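Local atomic coordinates of bromo domain-containing protein (Trypanosoma brucei brucei, PDB entry 5K29), a protein that is of unknown function but contains a bromodomain, and so probably recognises acetylated lysine, as bromodomains generally do. Residues E14-V19 and R62-A67; D80-V85 and F108-I113. One frame throughout, in Å; residues are numbered along the deposited sequence. Where two conformers were deposited one is given.

Contact 1: E14-V19 and R62-A67; sequences EMVSLV and RAAKGA
The methyl group of Ala63 is pushed into the flank of helix 12-21, and most of the buried surface of this contact gathers around it. CA of Val16 and CA of Ala63 are 5.3 Å apart, a close approach made possible by the small side chain of Ala63, whose CB points toward the other helix. That CB lies against main chain as much as side chain, 3.8 Å from the carbonyl carbon C of Met15. Met15 offers only the root of its side chain, with its CB 3.9 Å from Ala63 CB; CG then stands anti to the carbonyl carbon, and the chain bends at chi2 (-74°) so that the sulfur end leads away from Ala63. One turn on, Val19 points toward the contact and closes it with CG2, again 3.9 Å from Ala63 CB. The solvent side is narrower, carried by CG2 of Val16 alone. With chi1 at 173°, CG1 is anti to the backbone N and CG2 stands beside that N. Few atoms meet here, but closely: CG2 lies 3.6 Å from the backbone N of Ala64 and 3.9 Å from CB of the exposed Ala64. No hydrogen bond crosses the contact. Just beyond Ala64 the helix ends in a Schellman motif: Gly66, at positive phi (79°), donates its N-H to Ala63 O, and Ala67 N bonds back to Arg62 O at 3.0 Å. On the buried side, Met15 also packs on Tyr10, Leu74 and Tyr116, and Val19 on Ala59, Ala60 and Leu77. Glu14, partly exposed, makes a hydrogen bond to Tyr116 OH and a salt bridge to Lys120 NZ. The contact thus joins the first two helices of the bromodomain bundle, with helices 75-92 and 97-122 beside them.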
# COMPACT_ATOMS: atom_id res chain seq x y z
N GLU A 14 10.01 3.74 -8.64
CA GLU A 14 8.60 4.10 -8.75
C GLU A 14 7.75 3.44 -7.68
O GLU A 14 6.82 4.06 -7.17
CB GLU A 14 8.05 3.83 -10.17
CG GLU A 14 8.64 4.78 -11.22
CD GLU A 14 8.11 4.67 -12.63
OE1 GLU A 14 7.02 4.07 -12.83
OE2 GLU A 14 8.76 5.20 -13.55
N MET A 15 8.09 2.19 -7.31
CA MET A 15 7.41 1.43 -6.24
C MET A 15 7.69 2.04 -4.89
O MET A 15 6.78 2.17 -4.08
CB MET A 15 7.78 -0.06 -6.28
CG MET A 15 7.42 -0.75 -7.59
SD MET A 15 5.64 -1.05 -7.76
CE MET A 15 5.12 0.42 -8.59
N VAL A 16 8.93 2.48 -4.66
CA VAL A 16 9.32 3.13 -3.41
C VAL A 16 8.57 4.46 -3.28
O VAL A 16 7.93 4.70 -2.25
CB VAL A 16 10.86 3.31 -3.29
CG1 VAL A 16 11.24 4.14 -2.06
CG2 VAL A 16 11.55 1.95 -3.24
N SER A 17 8.57 5.27 -4.35
CA SER A 17 7.85 6.55 -4.41
C SER A 17 6.36 6.32 -4.24
O SER A 17 5.71 7.11 -3.55
CB SER A 17 8.14 7.26 -5.72
OG SER A 17 7.18 8.28 -5.97
N LEU A 18 5.81 5.23 -4.83
CA LEU A 18 4.39 4.89 -4.69
C LEU A 18 4.07 4.56 -3.24
O LEU A 18 3.15 5.17 -2.68
CB LEU A 18 3.92 3.78 -5.65
CG LEU A 18 2.45 3.34 -5.48
CD1 LEU A 18 1.48 4.53 -5.72
CD2 LEU A 18 2.13 2.18 -6.41
N VAL A 19 4.86 3.68 -2.59
CA VAL A 19 4.67 3.40 -1.16
C VAL A 19 4.83 4.68 -0.31
O VAL A 19 4.01 4.92 0.58
CB VAL A 19 5.56 2.25 -0.62
CG1 VAL A 19 5.33 2.04 0.87
CG2 VAL A 19 5.31 0.97 -1.39
N ARG A 62 10.32 -3.43 1.32
CA ARG A 62 9.92 -4.50 0.42
C ARG A 62 9.91 -3.97 -1.03
O ARG A 62 10.38 -4.65 -1.94
CB ARG A 62 8.54 -5.08 0.80
CG ARG A 62 8.56 -5.82 2.15
CD ARG A 62 7.33 -6.67 2.40
NE ARG A 62 6.22 -5.92 2.99
CZ ARG A 62 5.35 -6.42 3.86
NH1 ARG A 62 5.45 -7.68 4.27
NH2 ARG A 62 4.37 -5.66 4.34
N ALA A 63 9.46 -2.71 -1.23
CA ALA A 63 9.42 -2.07 -2.55
C ALA A 63 10.83 -1.87 -3.13
O ALA A 63 11.02 -2.07 -4.33
CB ALA A 63 8.66 -0.74 -2.50
N ALA A 64 11.80 -1.51 -2.29
CA ALA A 64 13.19 -1.29 -2.67
C ALA A 64 13.90 -2.58 -3.07
O ALA A 64 14.83 -2.56 -3.89
CB ALA A 64 13.93 -0.62 -1.53
N LYS A 65 13.47 -3.71 -2.47
CA LYS A 65 14.00 -5.05 -2.73
C LYS A 65 13.29 -5.72 -3.94
O LYS A 65 13.60 -6.87 -4.28
CB LYS A 65 13.91 -5.92 -1.45
N GLY A 66 12.38 -4.99 -4.58
CA GLY A 66 11.65 -5.40 -5.77
C GLY A 66 10.47 -6.33 -5.57
O GLY A 66 10.09 -7.05 -6.50
N ALA A 67 9.84 -6.31 -4.37
CA ALA A 67 8.72 -7.19 -4.05
C ALA A 67 7.45 -6.99 -4.90
O ALA A 67 6.69 -7.95 -5.07
CB ALA A 67 8.37 -7.08 -2.58

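Contact 2: D80-V85 and F108-I113; sequences DIRLMV and FAMGKI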
# COMPACT_ATOMS: atom_id res chain seq x y z
N ASP A 80 -0.53 -6.74 0.87
CA ASP A 80 0.20 -6.22 2.02
C ASP A 80 -0.58 -5.16 2.77
O ASP A 80 -0.62 -5.20 3.99
CB ASP A 80 1.56 -5.67 1.58
CG ASP A 80 2.58 -6.74 1.25
OD1 ASP A 80 2.20 -7.94 1.23
OD2 ASP A 80 3.75 -6.39 1.04
N ILE A 81 -1.22 -4.24 2.05
CA ILE A 81 -2.05 -3.20 2.65
C ILE A 81 -3.25 -3.84 3.35
O ILE A 81 -3.52 -3.47 4.48
CB ILE A 81 -2.50 -2.12 1.61
CG1 ILE A 81 -1.29 -1.40 0.92
CG2 ILE A 81 -3.50 -1.10 2.22
CD1 ILE A 81 -0.34 -0.59 1.83
N ARG A 82 -3.98 -4.75 2.67
CA ARG A 82 -5.18 -5.38 3.25
C ARG A 82 -4.83 -6.18 4.48
O ARG A 82 -5.56 -6.12 5.47
CB ARG A 82 -5.93 -6.23 2.21
CG ARG A 82 -6.63 -5.33 1.20
CD ARG A 82 -7.53 -6.05 0.26
NE ARG A 82 -8.24 -5.08 -0.57
CZ ARG A 82 -8.17 -5.04 -1.89
NH1 ARG A 82 -8.84 -4.12 -2.56
NH2 ARG A 82 -7.45 -5.94 -2.55
N LEU A 83 -3.67 -6.86 4.46
CA LEU A 83 -3.19 -7.64 5.59
C LEU A 83 -2.88 -6.76 6.78
O LEU A 83 -3.21 -7.16 7.89
CB LEU A 83 -1.99 -8.55 5.23
CG LEU A 83 -2.14 -9.64 4.15
CD1 LEU A 83 -1.00 -10.66 4.23
CD2 LEU A 83 -3.46 -10.42 4.27
N MET A 84 -2.26 -5.56 6.57
CA MET A 84 -1.91 -4.63 7.66
C MET A 84 -3.22 -4.12 8.23
O MET A 84 -3.39 -4.05 9.44
CB MET A 84 -1.16 -3.40 7.13
CG MET A 84 0.30 -3.61 6.78
SD MET A 84 1.09 -2.30 5.70
CE MET A 84 -0.05 -1.06 5.72
N VAL A 85 -4.17 -3.76 7.36
CA VAL A 85 -5.47 -3.25 7.78
C VAL A 85 -6.27 -4.30 8.57
O VAL A 85 -6.82 -3.95 9.62
CB VAL A 85 -6.25 -2.65 6.60
CG1 VAL A 85 -7.71 -2.40 6.97
CG2 VAL A 85 -5.56 -1.34 6.14
N PHE A 108 -7.98 5.09 0.62
CA PHE A 108 -7.05 6.08 0.11
C PHE A 108 -5.88 5.42 -0.65
O PHE A 108 -5.55 5.86 -1.75
CB PHE A 108 -6.54 6.99 1.25
CG PHE A 108 -5.21 7.64 0.97
CD1 PHE A 108 -5.13 8.80 0.20
CD2 PHE A 108 -4.03 7.09 1.46
CE1 PHE A 108 -3.90 9.39 -0.08
CE2 PHE A 108 -2.80 7.68 1.19
CZ PHE A 108 -2.75 8.85 0.45
N ALA A 109 -5.24 4.40 -0.05
CA ALA A 109 -4.10 3.69 -0.62
C ALA A 109 -4.47 2.94 -1.92
O ALA A 109 -3.71 2.99 -2.89
CB ALA A 109 -3.51 2.73 0.40
N MET A 110 -5.63 2.28 -1.95
CA MET A 110 -6.09 1.59 -3.16
C MET A 110 -6.27 2.61 -4.31
O MET A 110 -5.89 2.31 -5.44
CB MET A 110 -7.40 0.81 -2.90
CG MET A 110 -7.26 -0.31 -1.88
SD MET A 110 -5.91 -1.45 -2.26
CE MET A 110 -5.72 -2.26 -0.74
N GLY A 111 -6.76 3.82 -3.98
CA GLY A 111 -6.96 4.92 -4.92
C GLY A 111 -5.66 5.35 -5.56
O GLY A 111 -5.58 5.44 -6.78
N LYS A 112 -4.60 5.52 -4.74
CA LYS A 112 -3.24 5.91 -5.20
C LYS A 112 -2.59 4.80 -6.03
O LYS A 112 -1.91 5.08 -7.02
CB LYS A 112 -2.33 6.29 -4.02
CG LYS A 112 -2.55 7.70 -3.48
CD LYS A 112 -1.37 8.58 -3.87
CE LYS A 112 -1.61 10.05 -3.66
NZ LYS A 112 -1.45 10.44 -2.23
N ILE A 113 -2.82 3.55 -5.64
CA ILE A 113 -2.30 2.37 -6.34
C ILE A 113 -2.97 2.27 -7.70
O ILE A 113 -2.27 2.06 -8.69
CB ILE A 113 -2.43 1.07 -5.46
CG1 ILE A 113 -1.49 1.16 -4.20
CG2 ILE A 113 -2.10 -0.17 -6.30
CD1 ILE A 113 -1.84 0.21 -2.97
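This is a mainly apolar contact between two antiparallel helices, 75-92 and 97-122, the last pair of the bromodomain's four-helix bundle, close to the centre of the chain. Over the short segments the axes run at 176° to each other and come no closer than 11.2 Å, so side chains rather than backbones fill the gap. Ile81 works with two branches. CG2, anti to the backbone N, is 4.2 Å from Ala109 CB and 3.9 Å from Met110 CE; CG1, beside that N, approaches Ile113 CD1 at 4.2 Å. Ile81 and Met110 lie alongside each other, pointing opposite ways, and a bend at chi2 (-53°) carries the methionine's thioether end across to the other helix. There its CE methyl is shared. Besides Ile81 it meets the aliphatic CG of Arg82 at 3.7 Å and rests over one face of the guanidinium, shifted toward the rim. Met110 SD follows 4.0 Å from Arg82 NH1 as the two chains meet at a slant. Beyond the segments, Ile81 also packs on Phe105, Arg82 lies against Glu106, and Ile113 touches Leu74 and Leu77. No hydrogen bond or salt bridge links the two segments. The single CE methyl of Met110 bridges the buried Ile81 and the exposed Arg82, so the contact rests on shape fit and dispersion, probably helped where the charged guanidinium lies against the polarisable thioether.

Overall arrangement
Both contacts are largely buried, each with an exposed margin, but the centre of contact 2 is about 4 Å from the centre of the chain, that of contact 1 about 10 Å. They share no helix: contact 1 joins 12-21 to 53-64, contact 2 joins 75-92 to 97-122. Small alanine and valine groups let contact 1 close almost backbone to backbone, whereas longer isoleucine, methionine and arginine chains span contact 2. The two meet directly. Arg62 NE and Asp80 OD2 form a salt bridge of 3.2 Å, and Leu18 CD1 packs on Lys112 O, so that the two helix pairs touch within the bundle.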